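PDB 6ICL: methylxanthine N3-demethylase NdmB, which removes the N3-methyl group of theobromine and related methylxanthines, caffeine among them, as formaldehyde, using O2 and NADH. Local coordinates for residues F138-K143 and V147-D152; L66-L71 and I75-D80; V217-V222 and L226-A231. All blocks are in the same frame, centred on the assembly; numbering follows the deposited sequence.

Contact 1 of 3, residues F138-K143 and V147-D152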
ATOM      1  N   PHE A 138      14.850 -27.002 -25.908  1.00 36.77           N
ATOM      2  CA  PHE A 138      13.543 -27.360 -26.447  1.00 38.58           C
ATOM      3  C   PHE A 138      13.301 -26.690 -27.788  1.00 37.45           C
ATOM      4  O   PHE A 138      13.867 -25.638 -28.086  1.00 39.23           O
ATOM      5  CB  PHE A 138      12.378 -26.987 -25.465  1.00 34.29           C
ATOM      6  CG  PHE A 138      12.530 -27.595 -24.106  1.00 37.40           C
ATOM      7  CD1 PHE A 138      12.311 -28.950 -23.907  1.00 40.17           C
ATOM      8  CD2 PHE A 138      12.910 -26.819 -23.023  1.00 36.12           C
ATOM      9  CE1 PHE A 138      12.466 -29.518 -22.637  1.00 43.35           C
ATOM     10  CE2 PHE A 138      13.073 -27.386 -21.755  1.00 42.26           C
ATOM     11  CZ  PHE A 138      12.845 -28.731 -21.563  1.00 41.34           C
ATOM     12  N   ASP A 139      12.434 -27.307 -28.592  1.00 41.11           N
ATOM     13  CA  ASP A 139      11.913 -26.653 -29.791  1.00 38.74           C
ATOM     14  C   ASP A 139      11.394 -25.258 -29.474  1.00 39.49           C
ATOM     15  O   ASP A 139      10.639 -25.067 -28.515  1.00 37.56           O
ATOM     16  CB  ASP A 139      10.769 -27.463 -30.387  1.00 41.58           C
ATOM     17  CG  ASP A 139      11.237 -28.719 -31.106  1.00 47.01           C
ATOM     18  OD1 ASP A 139      12.456 -28.914 -31.289  1.00 42.75           O
ATOM     19  OD2 ASP A 139      10.349 -29.513 -31.470  1.00 46.86           O
ATOM     20  N   CYS A 140      11.740 -24.301 -30.324  1.00 36.28           N
ATOM     21  CA  CYS A 140      11.426 -22.906 -30.060  1.00 39.38           C
ATOM     22  C   CYS A 140      11.522 -22.158 -31.372  1.00 34.54           C
ATOM     23  O   CYS A 140      12.555 -22.225 -32.036  1.00 43.79           O
ATOM     24  CB  CYS A 140      12.388 -22.303 -29.000  1.00 33.98           C
ATOM     25  SG  CYS A 140      12.101 -20.537 -28.634  1.00 40.90           S
ATOM     26  N   GLU A 141      10.442 -21.485 -31.759  1.00 39.39           N
ATOM     27  CA  GLU A 141      10.389 -20.766 -33.026  1.00 41.59           C
ATOM     28  C   GLU A 141       9.505 -19.544 -32.849  1.00 38.34           C
ATOM     29  O   GLU A 141       8.518 -19.587 -32.112  1.00 41.11           O
ATOM     30  CB  GLU A 141       9.821 -21.627 -34.181  1.00 41.73           C
ATOM     31  CG  GLU A 141      10.562 -22.955 -34.477  1.00 49.08           C
ATOM     32  CD  GLU A 141      12.024 -22.774 -34.952  1.00 55.95           C
ATOM     33  OE1 GLU A 141      12.425 -21.625 -35.266  1.00 55.14           O
ATOM     34  OE2 GLU A 141      12.779 -23.785 -34.981  1.00 58.56           O
ATOM     35  N   VAL A 142       9.854 -18.465 -33.541  1.00 35.37           N
ATOM     36  CA  VAL A 142       9.051 -17.246 -33.556  1.00 38.15           C
ATOM     37  C   VAL A 142       8.107 -17.295 -34.755  1.00 38.77           C
ATOM     38  O   VAL A 142       8.545 -17.459 -35.896  1.00 37.52           O
ATOM     39  CB  VAL A 142       9.947 -15.995 -33.605  1.00 40.00           C
ATOM     40  CG1 VAL A 142       9.094 -14.722 -33.737  1.00 38.07           C
ATOM     41  CG2 VAL A 142      10.810 -15.905 -32.354  1.00 37.00           C
ATOM     42  N   LYS A 143       6.811 -17.146 -34.511  1.00 37.69           N
ATOM     43  CA  LYS A 143       5.876 -17.068 -35.624  1.00 36.82           C
ATOM     44  C   LYS A 143       4.758 -16.121 -35.239  1.00 37.59           C
ATOM     45  O   LYS A 143       4.278 -16.154 -34.109  1.00 37.03           O
ATOM     46  CB  LYS A 143       5.315 -18.447 -35.991  1.00 41.85           C
ATOM     47  CG  LYS A 143       4.648 -18.490 -37.380  1.00 39.46           C
ATOM     48  CD  LYS A 143       4.299 -19.917 -37.773  1.00 38.67           C
ATOM     49  CE  LYS A 143       3.753 -19.985 -39.196  1.00 45.70           C
ATOM     50  NZ  LYS A 143       3.541 -21.424 -39.573  1.00 48.06           N
ATOM     51  N   VAL A 147       6.583 -16.064 -29.483  1.00 33.81           N
ATOM     52  CA  VAL A 147       7.546 -17.124 -29.197  1.00 32.62           C
ATOM     53  C   VAL A 147       6.810 -18.404 -28.806  1.00 36.17           C
ATOM     54  O   VAL A 147       6.068 -18.429 -27.816  1.00 35.22           O
ATOM     55  CB  VAL A 147       8.517 -16.702 -28.086  1.00 33.59           C
ATOM     56  CG1 VAL A 147       9.583 -17.784 -27.873  1.00 29.44           C
ATOM     57  CG2 VAL A 147       9.151 -15.355 -28.420  1.00 33.74           C
ATOM     58  N   TRP A 148       7.054 -19.477 -29.563  1.00 35.37           N
ATOM     59  CA  TRP A 148       6.415 -20.776 -29.383  1.00 31.81           C
ATOM     60  C   TRP A 148       7.442 -21.785 -28.908  1.00 32.69           C
ATOM     61  O   TRP A 148       8.592 -21.782 -29.359  1.00 35.74           O
ATOM     62  CB  TRP A 148       5.809 -21.279 -30.700  1.00 34.17           C
ATOM     63  CG  TRP A 148       4.823 -20.365 -31.269  1.00 31.02           C
ATOM     64  CD1 TRP A 148       5.059 -19.295 -32.093  1.00 34.70           C
ATOM     65  CD2 TRP A 148       3.420 -20.403 -31.049  1.00 31.93           C
ATOM     66  NE1 TRP A 148       3.876 -18.673 -32.412  1.00 32.15           N
ATOM     67  CE2 TRP A 148       2.852 -19.338 -31.781  1.00 32.11           C
ATOM     68  CE3 TRP A 148       2.579 -21.245 -30.310  1.00 31.99           C
ATOM     69  CZ2 TRP A 148       1.485 -19.083 -31.781  1.00 32.07           C
ATOM     70  CZ3 TRP A 148       1.228 -21.002 -30.321  1.00 30.88           C
ATOM     71  CH2 TRP A 148       0.688 -19.928 -31.050  1.00 30.29           C
ATOM     72  N   VAL A 149       7.024 -22.657 -28.011  1.00 33.65           N
ATOM     73  CA  VAL A 149       7.873 -23.708 -27.483  1.00 31.77           C
ATOM     74  C   VAL A 149       7.096 -25.019 -27.537  1.00 36.52           C
ATOM     75  O   VAL A 149       5.901 -25.062 -27.230  1.00 35.67           O
ATOM     76  CB  VAL A 149       8.325 -23.418 -26.034  1.00 33.66           C
ATOM     77  CG1 VAL A 149       9.166 -24.579 -25.490  1.00 33.76           C
ATOM     78  CG2 VAL A 149       9.088 -22.087 -25.937  1.00 32.85           C
ATOM     79  N   ARG A 150       7.793 -26.093 -27.904  1.00 35.62           N
ATOM     80  CA  ARG A 150       7.264 -27.448 -27.830  1.00 39.30           C
ATOM     81  C   ARG A 150       8.217 -28.266 -26.974  1.00 40.10           C
ATOM     82  O   ARG A 150       9.402 -28.380 -27.296  1.00 38.85           O
ATOM     83  CB  ARG A 150       7.104 -28.070 -29.222  1.00 41.31           C
ATOM     84  CG  ARG A 150       6.641 -29.544 -29.165  1.00 45.18           C
ATOM     85  CD  ARG A 150       6.336 -30.086 -30.556  1.00 43.52           C
ATOM     86  NE  ARG A 150       7.524 -30.138 -31.402  1.00 44.53           N
ATOM     87  CZ  ARG A 150       7.517 -30.517 -32.681  1.00 51.23           C
ATOM     88  NH1 ARG A 150       6.376 -30.870 -33.278  1.00 46.28           N
ATOM     89  NH2 ARG A 150       8.650 -30.530 -33.374  1.00 39.86           N
ATOM     90  N   LEU A 151       7.702 -28.806 -25.869  1.00 40.21           N
ATOM     91  CA  LEU A 151       8.566 -29.468 -24.912  1.00 36.78           C
ATOM     92  C   LEU A 151       8.994 -30.849 -25.366  1.00 41.73           C
ATOM     93  O   LEU A 151      10.065 -31.314 -24.960  1.00 41.60           O
ATOM     94  CB  LEU A 151       7.870 -29.580 -23.563  1.00 37.54           C
ATOM     95  CG  LEU A 151       7.639 -28.245 -22.862  1.00 38.35           C
ATOM     96  CD1 LEU A 151       6.964 -28.501 -21.516  1.00 38.23           C
ATOM     97  CD2 LEU A 151       8.973 -27.489 -22.698  1.00 34.51           C
ATOM     98  N   ASP A 152       8.177 -31.535 -26.158  1.00 41.81           N
ATOM     99  CA  ASP A 152       8.480 -32.909 -26.530  1.00 46.23           C
ATOM    100  C   ASP A 152       8.299 -33.091 -28.026  1.00 42.99           C
ATOM    101  O   ASP A 152       7.198 -32.891 -28.557  1.00 42.11           O
ATOM    102  CB  ASP A 152       7.629 -33.923 -25.760  1.00 47.26           C
ATOM    103  CG  ASP A 152       8.179 -35.339 -25.896  1.00 48.20           C
ATOM    104  OD1 ASP A 152       8.685 -35.657 -26.975  1.00 44.28           O
ATOM    105  OD2 ASP A 152       8.155 -36.117 -24.930  1.00 49.85           O
TER
HETATM  106  O   HOH W   1      11.781 -30.058 -27.931  1.00 45.54           O

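Contact 2 of 3, residues L66-L71 and I75-D80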
ATOM      1  N   LEU A  66      11.349 -22.295 -17.701  1.00 31.52           N
ATOM      2  CA  LEU A  66      12.170 -22.247 -18.905  1.00 34.03           C
ATOM      3  C   LEU A  66      12.892 -20.915 -18.950  1.00 37.06           C
ATOM      4  O   LEU A  66      12.384 -19.909 -18.448  1.00 30.77           O
ATOM      5  CB  LEU A  66      11.316 -22.362 -20.201  1.00 29.07           C
ATOM      6  CG  LEU A  66      10.301 -23.524 -20.331  1.00 34.25           C
ATOM      7  CD1 LEU A  66       9.601 -23.469 -21.690  1.00 30.03           C
ATOM      8  CD2 LEU A  66      10.970 -24.861 -20.143  1.00 34.53           C
ATOM      9  N   VAL A  67      14.053 -20.900 -19.601  1.00 32.14           N
ATOM     10  CA  VAL A  67      14.748 -19.657 -19.921  1.00 30.46           C
ATOM     11  C   VAL A  67      14.737 -19.482 -21.434  1.00 31.68           C
ATOM     12  O   VAL A  67      14.958 -20.443 -22.182  1.00 32.53           O
ATOM     13  CB  VAL A  67      16.183 -19.639 -19.355  1.00 31.58           C
ATOM     14  CG1 VAL A  67      16.968 -20.894 -19.793  1.00 34.81           C
ATOM     15  CG2 VAL A  67      16.905 -18.356 -19.768  1.00 31.58           C
ATOM     16  N   LEU A  68      14.417 -18.273 -21.881  1.00 30.59           N
ATOM     17  CA  LEU A  68      14.527 -17.871 -23.271  1.00 30.65           C
ATOM     18  C   LEU A  68      15.730 -16.950 -23.413  1.00 37.02           C
ATOM     19  O   LEU A  68      15.940 -16.057 -22.585  1.00 30.80           O
ATOM     20  CB  LEU A  68      13.264 -17.137 -23.740  1.00 30.95           C
ATOM     21  CG  LEU A  68      11.929 -17.882 -23.553  1.00 34.80           C
ATOM     22  CD1 LEU A  68      10.767 -17.042 -24.045  1.00 31.08           C
ATOM     23  CD2 LEU A  68      11.944 -19.248 -24.267  1.00 32.73           C
ATOM     24  N   ALA A  69      16.524 -17.164 -24.457  1.00 33.65           N
ATOM     25  CA  ALA A  69      17.598 -16.236 -24.768  1.00 33.14           C
ATOM     26  C   ALA A  69      17.837 -16.261 -26.266  1.00 38.74           C
ATOM     27  O   ALA A  69      17.652 -17.294 -26.924  1.00 36.45           O
ATOM     28  CB  ALA A  69      18.892 -16.589 -24.034  1.00 33.70           C
ATOM     29  N   ARG A  70      18.247 -15.122 -26.801  1.00 33.66           N
ATOM     30  CA  ARG A  70      18.546 -15.023 -28.223  1.00 35.95           C
ATOM     31  C   ARG A  70      20.048 -15.169 -28.375  1.00 38.99           C
ATOM     32  O   ARG A  70      20.808 -14.315 -27.912  1.00 37.01           O
ATOM     33  CB  ARG A  70      18.056 -13.712 -28.829  1.00 34.91           C
ATOM     34  CG  ARG A  70      18.394 -13.621 -30.316  1.00 37.30           C
ATOM     35  CD  ARG A  70      17.294 -12.940 -31.078  1.00 34.54           C
ATOM     36  NE  ARG A  70      16.952 -11.675 -30.453  1.00 41.80           N
ATOM     37  CZ  ARG A  70      15.879 -10.964 -30.755  1.00 42.30           C
ATOM     38  NH1 ARG A  70      15.036 -11.390 -31.682  1.00 41.53           N
ATOM     39  NH2 ARG A  70      15.658  -9.820 -30.129  1.00 42.27           N
ATOM     40  N   LEU A  71      20.465 -16.281 -28.987  1.00 35.92           N
ATOM     41  CA  LEU A  71      21.863 -16.616 -29.211  1.00 39.18           C
ATOM     42  C   LEU A  71      22.073 -16.714 -30.721  1.00 45.22           C
ATOM     43  O   LEU A  71      21.408 -17.516 -31.386  1.00 37.80           O
ATOM     44  CB  LEU A  71      22.229 -17.941 -28.532  1.00 35.81           C
ATOM     45  CG  LEU A  71      22.004 -18.090 -27.019  1.00 42.58           C
ATOM     46  CD1 LEU A  71      22.542 -19.426 -26.531  1.00 38.65           C
ATOM     47  CD2 LEU A  71      22.646 -16.953 -26.243  1.00 41.75           C
ATOM     48  N   ILE A  75      16.275 -17.407 -30.944  1.00 39.37           N
ATOM     49  CA  ILE A  75      15.792 -17.571 -29.582  1.00 38.60           C
ATOM     50  C   ILE A  75      15.750 -19.045 -29.248  1.00 38.65           C
ATOM     51  O   ILE A  75      15.170 -19.854 -29.980  1.00 41.03           O
ATOM     52  CB  ILE A  75      14.411 -16.931 -29.421  1.00 39.49           C
ATOM     53  CG1 ILE A  75      14.471 -15.467 -29.839  1.00 34.81           C
ATOM     54  CG2 ILE A  75      13.927 -17.061 -27.973  1.00 33.76           C
ATOM     55  CD1 ILE A  75      13.127 -14.786 -29.696  1.00 38.28           C
ATOM     56  N   ILE A  76      16.384 -19.400 -28.150  1.00 37.06           N
ATOM     57  CA  ILE A  76      16.369 -20.757 -27.662  1.00 36.00           C
ATOM     58  C   ILE A  76      15.514 -20.782 -26.406  1.00 40.82           C
ATOM     59  O   ILE A  76      15.271 -19.758 -25.756  1.00 40.99           O
ATOM     60  CB  ILE A  76      17.799 -21.249 -27.368  1.00 41.38           C
ATOM     61  CG1 ILE A  76      18.376 -20.418 -26.233  1.00 42.28           C
ATOM     62  CG2 ILE A  76      18.680 -21.062 -28.598  1.00 38.43           C
ATOM     63  CD1 ILE A  76      19.144 -21.209 -25.212  1.00 41.00           C
ATOM     64  N   ALA A  77      15.047 -21.974 -26.070  1.00 38.08           N
ATOM     65  CA  ALA A  77      14.309 -22.230 -24.847  1.00 32.72           C
ATOM     66  C   ALA A  77      15.010 -23.388 -24.162  1.00 36.82           C
ATOM     67  O   ALA A  77      15.298 -24.405 -24.801  1.00 40.01           O
ATOM     68  CB  ALA A  77      12.829 -22.564 -25.135  1.00 30.20           C
ATOM     69  N   ALA A  78      15.328 -23.230 -22.885  1.00 33.58           N
ATOM     70  CA  ALA A  78      16.001 -24.284 -22.150  1.00 33.47           C
ATOM     71  C   ALA A  78      15.443 -24.328 -20.739  1.00 33.68           C
ATOM     72  O   ALA A  78      14.707 -23.433 -20.321  1.00 33.76           O
ATOM     73  CB  ALA A  78      17.518 -24.069 -22.121  1.00 38.57           C
ATOM     74  N   ALA A  79      15.824 -25.369 -19.999  1.00 33.24           N
ATOM     75  CA  ALA A  79      15.439 -25.475 -18.601  1.00 39.95           C
ATOM     76  C   ALA A  79      16.115 -24.368 -17.800  1.00 38.74           C
ATOM     77  O   ALA A  79      17.330 -24.155 -17.918  1.00 33.69           O
ATOM     78  CB  ALA A  79      15.822 -26.842 -18.043  1.00 36.38           C
ATOM     79  N   ASP A  80      15.329 -23.666 -16.983  1.00 36.95           N
ATOM     80  CA  ASP A  80      15.823 -22.507 -16.233  1.00 35.63           C
ATOM     81  C   ASP A  80      16.531 -22.951 -14.952  1.00 40.84           C
ATOM     82  O   ASP A  80      16.157 -22.606 -13.822  1.00 35.57           O
ATOM     83  CB  ASP A  80      14.678 -21.554 -15.917  1.00 33.45           C
ATOM     84  CG  ASP A  80      15.177 -20.181 -15.461  1.00 37.75           C
ATOM     85  OD1 ASP A  80      16.398 -19.892 -15.622  1.00 33.41           O
ATOM     86  OD2 ASP A  80      14.335 -19.397 -14.946  1.00 34.68           O
TER
HETATM   87  O   HOH W   2      11.722 -19.629 -15.605  1.00 34.46           O

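Contact 3 of 3, residues V217-V222 and L226-A231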
ATOM      1  N   VAL A 217     -24.521 -26.623 -37.020  1.00 72.79           N
ATOM      2  CA  VAL A 217     -23.077 -26.451 -37.052  1.00 68.94           C
ATOM      3  C   VAL A 217     -22.425 -27.814 -37.204  1.00 58.90           C
ATOM      4  O   VAL A 217     -22.592 -28.689 -36.345  1.00 62.09           O
ATOM      5  CB  VAL A 217     -22.551 -25.730 -35.803  1.00 64.62           C
ATOM      6  CG1 VAL A 217     -23.226 -26.278 -34.557  1.00 70.26           C
ATOM      7  CG2 VAL A 217     -21.041 -25.884 -35.725  1.00 58.07           C
ATOM      8  N   TYR A 218     -21.687 -27.993 -38.289  1.00 56.55           N
ATOM      9  CA  TYR A 218     -20.880 -29.182 -38.468  1.00 54.28           C
ATOM     10  C   TYR A 218     -19.495 -28.933 -37.894  1.00 55.88           C
ATOM     11  O   TYR A 218     -18.877 -27.898 -38.168  1.00 50.69           O
ATOM     12  CB  TYR A 218     -20.791 -29.555 -39.943  1.00 56.53           C
ATOM     13  CG  TYR A 218     -22.110 -30.033 -40.503  1.00 65.13           C
ATOM     14  CD1 TYR A 218     -22.669 -31.232 -40.073  1.00 66.45           C
ATOM     15  CD2 TYR A 218     -22.800 -29.288 -41.453  1.00 67.64           C
ATOM     16  CE1 TYR A 218     -23.877 -31.682 -40.577  1.00 72.07           C
ATOM     17  CE2 TYR A 218     -24.013 -29.733 -41.965  1.00 74.47           C
ATOM     18  CZ  TYR A 218     -24.545 -30.933 -41.523  1.00 76.25           C
ATOM     19  OH  TYR A 218     -25.748 -31.386 -42.025  1.00 85.69           O
ATOM     20  N   VAL A 219     -19.016 -29.876 -37.094  1.00 52.20           N
ATOM     21  CA  VAL A 219     -17.704 -29.791 -36.476  1.00 51.02           C
ATOM     22  C   VAL A 219     -16.829 -30.868 -37.086  1.00 50.96           C
ATOM     23  O   VAL A 219     -17.112 -32.065 -36.931  1.00 54.31           O
ATOM     24  CB  VAL A 219     -17.786 -29.956 -34.952  1.00 52.08           C
ATOM     25  CG1 VAL A 219     -16.399 -29.817 -34.353  1.00 46.81           C
ATOM     26  CG2 VAL A 219     -18.772 -28.943 -34.355  1.00 48.02           C
ATOM     27  N   ASN A 220     -15.766 -30.451 -37.765  1.00 42.83           N
ATOM     28  CA  ASN A 220     -14.806 -31.366 -38.359  1.00 48.98           C
ATOM     29  C   ASN A 220     -13.484 -31.342 -37.607  1.00 52.53           C
ATOM     30  O   ASN A 220     -13.109 -30.331 -37.001  1.00 49.47           O
ATOM     31  CB  ASN A 220     -14.531 -31.004 -39.817  1.00 48.35           C
ATOM     32  CG  ASN A 220     -15.793 -30.976 -40.653  1.00 53.54           C
ATOM     33  OD1 ASN A 220     -16.779 -31.642 -40.336  1.00 49.43           O
ATOM     34  ND2 ASN A 220     -15.764 -30.204 -41.734  1.00 53.29           N
ATOM     35  N   ARG A 221     -12.774 -32.466 -37.675  1.00 46.68           N
ATOM     36  CA  ARG A 221     -11.358 -32.557 -37.343  1.00 45.28           C
ATOM     37  C   ARG A 221     -10.582 -32.661 -38.650  1.00 53.32           C
ATOM     38  O   ARG A 221     -10.754 -33.631 -39.398  1.00 52.83           O
ATOM     39  CB  ARG A 221     -11.072 -33.772 -36.464  1.00 45.01           C
ATOM     40  CG  ARG A 221     -11.852 -33.848 -35.152  1.00 41.39           C
ATOM     41  CD  ARG A 221     -11.285 -35.000 -34.352  1.00 39.62           C
ATOM     42  NE  ARG A 221     -12.023 -35.323 -33.137  1.00 40.66           N
ATOM     43  CZ  ARG A 221     -11.704 -36.365 -32.374  1.00 41.65           C
ATOM     44  NH1 ARG A 221     -10.692 -37.148 -32.729  1.00 44.67           N
ATOM     45  NH2 ARG A 221     -12.378 -36.629 -31.269  1.00 41.72           N
ATOM     46  N   VAL A 222      -9.741 -31.667 -38.935  1.00 49.14           N
ATOM     47  CA  VAL A 222      -8.998 -31.578 -40.186  1.00 47.95           C
ATOM     48  C   VAL A 222      -7.566 -31.169 -39.850  1.00 49.11           C
ATOM     49  O   VAL A 222      -7.329 -30.041 -39.396  1.00 49.70           O
ATOM     50  CB  VAL A 222      -9.637 -30.570 -41.151  1.00 47.21           C
ATOM     51  CG1 VAL A 222      -8.822 -30.480 -42.420  1.00 48.49           C
ATOM     52  CG2 VAL A 222     -11.086 -30.932 -41.436  1.00 49.59           C
ATOM     53  N   LEU A 226      -9.766 -28.327 -34.975  1.00 41.49           N
ATOM     54  CA  LEU A 226     -11.226 -28.295 -34.995  1.00 42.34           C
ATOM     55  C   LEU A 226     -11.678 -27.214 -35.967  1.00 47.22           C
ATOM     56  O   LEU A 226     -11.207 -26.073 -35.897  1.00 45.20           O
ATOM     57  CB  LEU A 226     -11.806 -28.017 -33.610  1.00 42.50           C
ATOM     58  CG  LEU A 226     -12.076 -29.199 -32.687  1.00 47.76           C
ATOM     59  CD1 LEU A 226     -12.628 -28.701 -31.369  1.00 42.83           C
ATOM     60  CD2 LEU A 226     -13.043 -30.205 -33.348  1.00 42.18           C
ATOM     61  N   GLN A 227     -12.570 -27.575 -36.892  1.00 41.56           N
ATOM     62  CA  GLN A 227     -13.068 -26.638 -37.882  1.00 41.87           C
ATOM     63  C   GLN A 227     -14.585 -26.649 -37.865  1.00 49.20           C
ATOM     64  O   GLN A 227     -15.212 -27.713 -37.941  1.00 49.05           O
ATOM     65  CB  GLN A 227     -12.535 -26.969 -39.274  1.00 46.52           C
ATOM     66  CG  GLN A 227     -11.033 -26.896 -39.356  1.00 44.08           C
ATOM     67  CD  GLN A 227     -10.524 -27.054 -40.770  1.00 49.84           C
ATOM     68  OE1 GLN A 227     -11.290 -27.369 -41.680  1.00 51.29           O
ATOM     69  NE2 GLN A 227      -9.224 -26.830 -40.965  1.00 42.79           N
ATOM     70  N   PHE A 228     -15.169 -25.466 -37.730  1.00 43.31           N
ATOM     71  CA  PHE A 228     -16.608 -25.332 -37.771  1.00 42.72           C
ATOM     72  C   PHE A 228     -16.925 -23.938 -38.272  1.00 46.83           C
ATOM     73  O   PHE A 228     -16.080 -23.037 -38.255  1.00 46.27           O
ATOM     74  CB  PHE A 228     -17.257 -25.595 -36.404  1.00 44.39           C
ATOM     75  CG  PHE A 228     -16.537 -24.944 -35.242  1.00 44.25           C
ATOM     76  CD1 PHE A 228     -15.423 -25.541 -34.675  1.00 42.81           C
ATOM     77  CD2 PHE A 228     -16.979 -23.740 -34.719  1.00 46.11           C
ATOM     78  CE1 PHE A 228     -14.760 -24.949 -33.605  1.00 41.67           C
ATOM     79  CE2 PHE A 228     -16.311 -23.139 -33.642  1.00 45.49           C
ATOM     80  CZ  PHE A 228     -15.213 -23.746 -33.092  1.00 39.74           C
ATOM     81  N   LYS A 229     -18.149 -23.780 -38.737  1.00 39.95           N
ATOM     82  CA  LYS A 229     -18.614 -22.542 -39.323  1.00 46.64           C
ATOM     83  C   LYS A 229     -19.998 -22.276 -38.754  1.00 46.78           C
ATOM     84  O   LYS A 229     -20.788 -23.203 -38.579  1.00 51.21           O
ATOM     85  CB  LYS A 229     -18.619 -22.632 -40.871  1.00 48.87           C
ATOM     86  CG  LYS A 229     -19.294 -21.463 -41.576  1.00 54.93           C
ATOM     87  CD  LYS A 229     -18.878 -21.374 -43.051  1.00 66.42           C
ATOM     88  CE  LYS A 229     -19.639 -20.276 -43.804  1.00 75.49           C
ATOM     89  NZ  LYS A 229     -20.335 -20.774 -45.033  1.00 82.58           N
ATOM     90  N   LEU A 230     -20.249 -21.033 -38.376  1.00 52.51           N
ATOM     91  CA  LEU A 230     -21.530 -20.614 -37.830  1.00 55.73           C
ATOM     92  C   LEU A 230     -22.082 -19.518 -38.721  1.00 58.42           C
ATOM     93  O   LEU A 230     -21.362 -18.574 -39.066  1.00 59.67           O
ATOM     94  CB  LEU A 230     -21.394 -20.101 -36.390  1.00 56.12           C
ATOM     95  CG  LEU A 230     -20.721 -21.002 -35.349  1.00 58.71           C
ATOM     96  CD1 LEU A 230     -20.693 -20.302 -33.999  1.00 59.81           C
ATOM     97  CD2 LEU A 230     -21.423 -22.335 -35.219  1.00 58.44           C
ATOM     98  N   ALA A 231     -23.350 -19.645 -39.097  1.00 61.51           N
ATOM     99  CA  ALA A 231     -24.018 -18.636 -39.897  1.00 64.88           C
ATOM    100  C   ALA A 231     -25.348 -18.273 -39.206  1.00 67.95           C
ATOM    101  O   ALA A 231     -26.042 -19.173 -38.716  1.00 69.77           O
ATOM    102  CB  ALA A 231     -24.274 -19.130 -41.325  1.00 68.26           C
TER
HETATM  103  O   HOH W   3     -14.113 -27.905 -42.228  1.00 47.47           O

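Contact 1 of 3, residues F138-K143 and V147-D152
Asp139 and Arg150 lie side by side on one face of the antiparallel pair 138-143 and 147-150, and a single carboxylate oxygen takes the whole salt bridge. Asp139 OD2 receives Arg150 NH2 at 2.7 Å, nearly in line with its C-O bond, and Arg150 NE at 2.9 Å on its anti lone pair. Arg150 comes side-on, with NE and NH2 both on OD2 in the guanidinium plane, and the carboxylate plane is turned 45° from it. The bend of the arginine at chi3 (65°) turns the NE and NH2 edge toward OD2, while NH1 is held by Thr158. On the same face Trp148 presents the edge of its indole to the other strand: NE1 donates to Lys143 O at 3.1 Å, the acceptor lying in the ring plane, which helps to set the rotation of the indole. At the far end Leu151 CD2 sits over one face of the Phe138 ring, 3.8 Å from its centroid and 10° off the normal, a CH-pi contact. The other face is apolar, with Cys140 SG against Val147 CG1 at 3.8 Å. Backbone bonds pair Glu141 with Trp148, and a water joins Asp139 N to Arg150 O where the strands begin to part. Strands 137-143 and 146-150, paired antiparallel and joined by a short turn, make a beta hairpin within the antiparallel sheet of the Rieske domain.

Contact 2 of 3, residues L66-L71 and I75-D80
With CG1 of Val67 set between its backbone N and carbonyl carbon (chi1 53°), that methyl is turned onto the opposite strand, 3.4 Å from Ala78 O and in contact with Ala78 CB. Ile76 places CG1 in the same way (chi1 65°), which brings it to 3.3 Å from Ala69 O; its side chain crosses that of Leu71 at a slant, Ile76 CD1 meeting Leu71 CD1 at 4.1 Å. On the reverse face Leu68 reaches over with CD2 to meet Ala77 CB at 3.5 Å; the small alanine leaves room for the leucine branch. Ile75 CG1 lies against the aliphatic part of Arg70, 4.0 Å from CD, while the guanidinium is drawn off to Glu47 in a salt bridge. These strands, 64-71 and 74-79, form a beta hairpin of the Rieske domain, with two pairs of mutual backbone bonds, Val67 with Ala78 and Ala69 with Ile76. The bond from Ile76 N to Ala69 O is short, 2.7 Å, and close to linear at 170°. Just past the strand, Asp80 points its CB at Leu66, 3.6 Å from Leu66 C, and OD1 comes up to Val67 CB. OD2 is held by Ser90 and Gln88, and a water lies 2.7 Å from Asp80 OD2 and also near Leu66 O. With an alanine in place of Asp80, Ser90 and Gln88 would probably lose the carboxylate they share, the water a partner, and Val67 the group packed beside its CB. The backbone Asp80 O, in turn, accepts from Trp322 of a neighbouring subunit.

Contact 3 of 3, residues V217-V222 and L226-A231
Val219 CG1 meets Leu226 CD2 at 3.5 Å, the two side chains passing obliquely on the face that looks toward helix 337-355. Further along, Val217 lies beside Leu230, its CG2 3.6 Å from Leu230 CD2, and the same methyl also reaches Phe228 CB. The course of the backbone puts Phe228 CB 3.3 Å from Tyr218 O; from there CG, set between the backbone N and carbonyl carbon (chi1 44°), sends the ring away from the edge strand, where it stacks on Tyr250. On the opposite face the side chain of Gln227 crosses that of Val222 at about a right angle, OE1 standing 3.6 Å from Val222 CG2. A water donates to that OE1 and accepts from Asn220 ND2, each at 2.9 Å, and so ties the two amide side chains together. Beneath them Asn220 and Gln227 exchange backbone bonds, the one from Asn220 N to Gln227 O being almost straight at 174° and lying in the carbonyl plane. A second shell holds these amides: Glu225 takes Gln227 NE2, and the backbone of Glu370 donates to Asn220 OD1. Separately, Arg221 ties its strand to helix 337-355 through a salt bridge to Glu348 and a cation-pi contact with Trp345. The pair is a beta hairpin, strands 219-222 and 225-230, at one edge of the large antiparallel sheet in the C-terminal oxygenase domain, the domain that carries the mononuclear iron in Rieske oxygenases.

Contacts 1 and 2 are hairpins adjacent in one sheet, whose strands 74-79 and 137-143 are neighbours; their centres lie about 10 Å apart. The seam between them is polar in the backbone, with Phe138 N 2.9 Å from Ala77 O in a probable hydrogen bond, and apolar in the side chains, where Val142 CG2 packs on Ile75 CD1. Contact 2 stands nearer the electron-transfer centre: the side chain of Asp80 is about 10 Å from the [2Fe-2S] cluster. Contact 3 belongs to the other domain, its centre about 27 Å from that of contact 1 and about 37 Å from that of contact 2, with the Leu230 side chain about 13 Å from the mononuclear iron.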